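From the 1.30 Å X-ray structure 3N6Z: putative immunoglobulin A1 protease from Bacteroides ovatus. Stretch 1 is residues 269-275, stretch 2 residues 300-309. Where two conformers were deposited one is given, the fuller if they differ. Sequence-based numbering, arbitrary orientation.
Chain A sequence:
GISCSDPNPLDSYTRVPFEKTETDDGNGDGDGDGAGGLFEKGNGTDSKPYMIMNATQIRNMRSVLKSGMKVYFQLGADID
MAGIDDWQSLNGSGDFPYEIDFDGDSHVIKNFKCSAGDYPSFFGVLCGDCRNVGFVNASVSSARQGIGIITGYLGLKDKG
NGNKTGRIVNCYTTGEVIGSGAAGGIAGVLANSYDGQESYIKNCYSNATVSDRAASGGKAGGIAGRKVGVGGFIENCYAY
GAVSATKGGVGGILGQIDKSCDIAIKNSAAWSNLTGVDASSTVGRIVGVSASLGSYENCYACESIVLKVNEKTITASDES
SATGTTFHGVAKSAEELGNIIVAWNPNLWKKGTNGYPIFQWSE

Stretch 1, residues 269-275: AAWSNLT
Stretch 2 (300-309) YACESIVLKV

Parallel strands can stay paired across a change of register if the intervening loops fit one another, and two stretches of this putative immunoglobulin A1 protease show how. Ala-269 and Ala-270 run parallel to Tyr-300 and Ala-301, with CA atoms 4.5 Å apart in both pairs; the pairing resumes with Leu-274 CA 4.9 Å from Leu-307 CA and Thr-275 CA 4.8 Å from Lys-308 CA. All eight residues are extended, and the register shifts by two between the ladders. In the first, Ala-270 N donates to Tyr-300 O (2.8 Å) and Cys-302 N to Ala-270 O (2.9 Å). In the second, Leu-274 N donates to Val-306 O and Lys-308 N to Leu-274 O, both at 2.9 Å.

The extra residues of the second stretch are taken up in a type I turn, Cys-302 to Ile-305, with Glu-303 at -62/-21 and Ser-304 at -98/2. The turn carries Ile-305 (chi1 p, chi2 t) back toward the first stretch as the principal bump. Its CB lies 3.3 Å from Ser-272 O, its CG2 3.6 Å from Trp-271 C, and its CD1 lies 4.5 Å from Ala-270 CB, a loose contact with that small methyl. Trp-271 (phi/psi -136/27, chi1 t, chi2 -27°) lays its indole beside Cys-302, whose CB sits over one face, 3.7 Å from the centroid of the five-membered ring.

Asn-273 (chi1 m, chi2 -37°) stands in for backbone: its OD1 accepts from Val-306 N at 2.8 Å, just before the second ladder starts. Leu-274 (m, t) and Leu-307 (chi1 -89°, chi2 p) share the sheet face with each other, their CD1 atoms 4.0 Å apart, both buried. Thr-275 (chi1 m) points to the opposite face; one water lies 2.9 Å from its OG1 and 2.9 Å from Val-306 O, to which it donates. Together the stretches bury 613 Å², including Ser-272 O, which is left without a polar partner.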

# COMPACT_ATOMS: atom_id res chain seq x y z
N ALA A 269 -8.58 10.90 2.18
CA ALA A 269 -8.79 11.38 3.54
C ALA A 269 -7.82 10.76 4.55
O ALA A 269 -7.54 9.54 4.51
CB ALA A 269 -10.24 11.10 4.00
N ALA A 270 -7.36 11.58 5.48
CA ALA A 270 -6.52 11.15 6.59
C ALA A 270 -7.38 10.99 7.84
O ALA A 270 -8.07 11.94 8.24
CB ALA A 270 -5.38 12.16 6.84
N TRP A 271 -7.30 9.84 8.46
CA TRP A 271 -8.02 9.56 9.69
C TRP A 271 -7.13 8.86 10.70
O TRP A 271 -7.61 8.18 11.62
CB TRP A 271 -9.30 8.78 9.36
CG TRP A 271 -10.45 8.92 10.27
CD1 TRP A 271 -10.44 9.21 11.60
CD2 TRP A 271 -11.82 8.68 9.92
NE1 TRP A 271 -11.74 9.24 12.09
CE2 TRP A 271 -12.59 8.91 11.08
CE3 TRP A 271 -12.46 8.33 8.74
CZ2 TRP A 271 -14.00 8.75 11.08
CZ3 TRP A 271 -13.83 8.19 8.73
CH2 TRP A 271 -14.59 8.39 9.90
N SER A 272 -5.82 9.09 10.59
CA SER A 272 -4.80 8.51 11.48
C SER A 272 -4.23 9.56 12.42
O SER A 272 -4.01 10.71 12.03
CB SER A 272 -3.65 7.96 10.64
OG SER A 272 -4.08 6.94 9.78
N ASN A 273 -3.89 9.15 13.64
CA ASN A 273 -3.00 9.95 14.49
C ASN A 273 -1.57 9.86 13.95
O ASN A 273 -1.13 8.78 13.53
CB ASN A 273 -3.05 9.43 15.93
CG ASN A 273 -4.43 9.59 16.55
OD1 ASN A 273 -5.12 10.58 16.30
ND2 ASN A 273 -4.82 8.62 17.39
N LEU A 274 -0.88 11.01 13.93
CA LEU A 274 0.40 11.17 13.24
C LEU A 274 1.43 11.70 14.22
O LEU A 274 1.19 12.74 14.87
CB LEU A 274 0.25 12.14 12.07
CG LEU A 274 -0.89 11.92 11.09
CD1 LEU A 274 -0.87 13.00 10.01
CD2 LEU A 274 -0.77 10.54 10.42
N THR A 275 2.56 11.00 14.30
CA THR A 275 3.61 11.30 15.28
C THR A 275 5.00 11.32 14.67
O THR A 275 5.46 10.33 14.12
CB THR A 275 3.57 10.30 16.43
OG1 THR A 275 2.25 10.26 16.98
CG2 THR A 275 4.62 10.64 17.50
N TYR A 300 -9.15 15.54 2.59
CA TYR A 300 -9.75 15.79 3.89
C TYR A 300 -8.99 15.13 5.00
O TYR A 300 -8.21 14.19 4.78
CB TYR A 300 -11.24 15.33 3.90
CG TYR A 300 -11.97 15.92 2.72
CD1 TYR A 300 -12.27 17.28 2.67
CD2 TYR A 300 -12.28 15.15 1.61
CE1 TYR A 300 -12.82 17.85 1.54
CE2 TYR A 300 -12.84 15.70 0.45
CZ TYR A 300 -13.12 17.07 0.43
OH TYR A 300 -13.64 17.64 -0.69
N ALA A 301 -9.24 15.58 6.22
CA ALA A 301 -8.70 14.96 7.41
C ALA A 301 -9.73 15.00 8.51
O ALA A 301 -10.43 16.01 8.67
CB ALA A 301 -7.39 15.64 7.88
N CYS A 302 -9.85 13.94 9.29
CA CYS A 302 -10.79 14.01 10.41
C CYS A 302 -10.31 15.04 11.42
O CYS A 302 -9.14 15.12 11.77
CB CYS A 302 -11.00 12.67 11.10
SG CYS A 302 -12.50 12.69 12.17
N GLU A 303 -11.27 15.84 11.89
CA GLU A 303 -11.01 16.95 12.81
C GLU A 303 -10.41 16.47 14.14
O GLU A 303 -9.77 17.25 14.84
CB GLU A 303 -12.31 17.72 13.07
CG GLU A 303 -13.34 16.94 13.84
CD GLU A 303 -14.72 17.58 13.89
OE1 GLU A 303 -14.85 18.74 13.45
OE2 GLU A 303 -15.64 16.89 14.42
N SER A 304 -10.61 15.19 14.47
CA SER A 304 -10.17 14.67 15.76
C SER A 304 -8.82 13.95 15.76
O SER A 304 -8.40 13.49 16.81
CB SER A 304 -11.23 13.74 16.31
OG SER A 304 -11.36 12.59 15.50
N ILE A 305 -8.14 13.87 14.60
CA ILE A 305 -6.82 13.23 14.62
C ILE A 305 -5.85 14.08 15.45
O ILE A 305 -5.98 15.32 15.53
CB ILE A 305 -6.26 12.88 13.21
CG1 ILE A 305 -5.90 14.13 12.39
CG2 ILE A 305 -7.24 11.96 12.48
CD1 ILE A 305 -5.31 13.79 10.99
N VAL A 306 -4.88 13.40 16.06
CA VAL A 306 -3.87 14.05 16.91
C VAL A 306 -2.53 14.03 16.15
O VAL A 306 -2.08 12.97 15.72
CB VAL A 306 -3.76 13.33 18.26
CG1 VAL A 306 -2.66 13.94 19.13
CG2 VAL A 306 -5.12 13.35 18.99
N LEU A 307 -1.94 15.22 16.02
CA LEU A 307 -0.65 15.42 15.37
C LEU A 307 0.34 15.83 16.46
O LEU A 307 0.08 16.77 17.23
CB LEU A 307 -0.69 16.47 14.24
CG LEU A 307 -1.04 16.02 12.81
CD1 LEU A 307 -2.45 15.42 12.74
CD2 LEU A 307 -0.88 17.20 11.82
N LYS A 308 1.48 15.16 16.49
CA LYS A 308 2.53 15.41 17.49
C LYS A 308 3.91 15.43 16.86
O LYS A 308 4.22 14.61 15.99
CB LYS A 308 2.51 14.38 18.61
CG LYS A 308 1.32 14.49 19.55
CD LYS A 308 1.43 13.51 20.69
CE LYS A 308 0.32 13.71 21.71
NZ LYS A 308 0.49 12.77 22.88
N VAL A 309 4.73 16.38 17.30
CA VAL A 309 6.15 16.43 16.98
C VAL A 309 6.87 16.62 18.31
O VAL A 309 6.58 17.57 19.04
CB VAL A 309 6.51 17.55 15.99
CG1 VAL A 309 8.06 17.68 15.84
CG2 VAL A 309 5.87 17.27 14.64
O HOH W 1 -0.18 11.81 17.51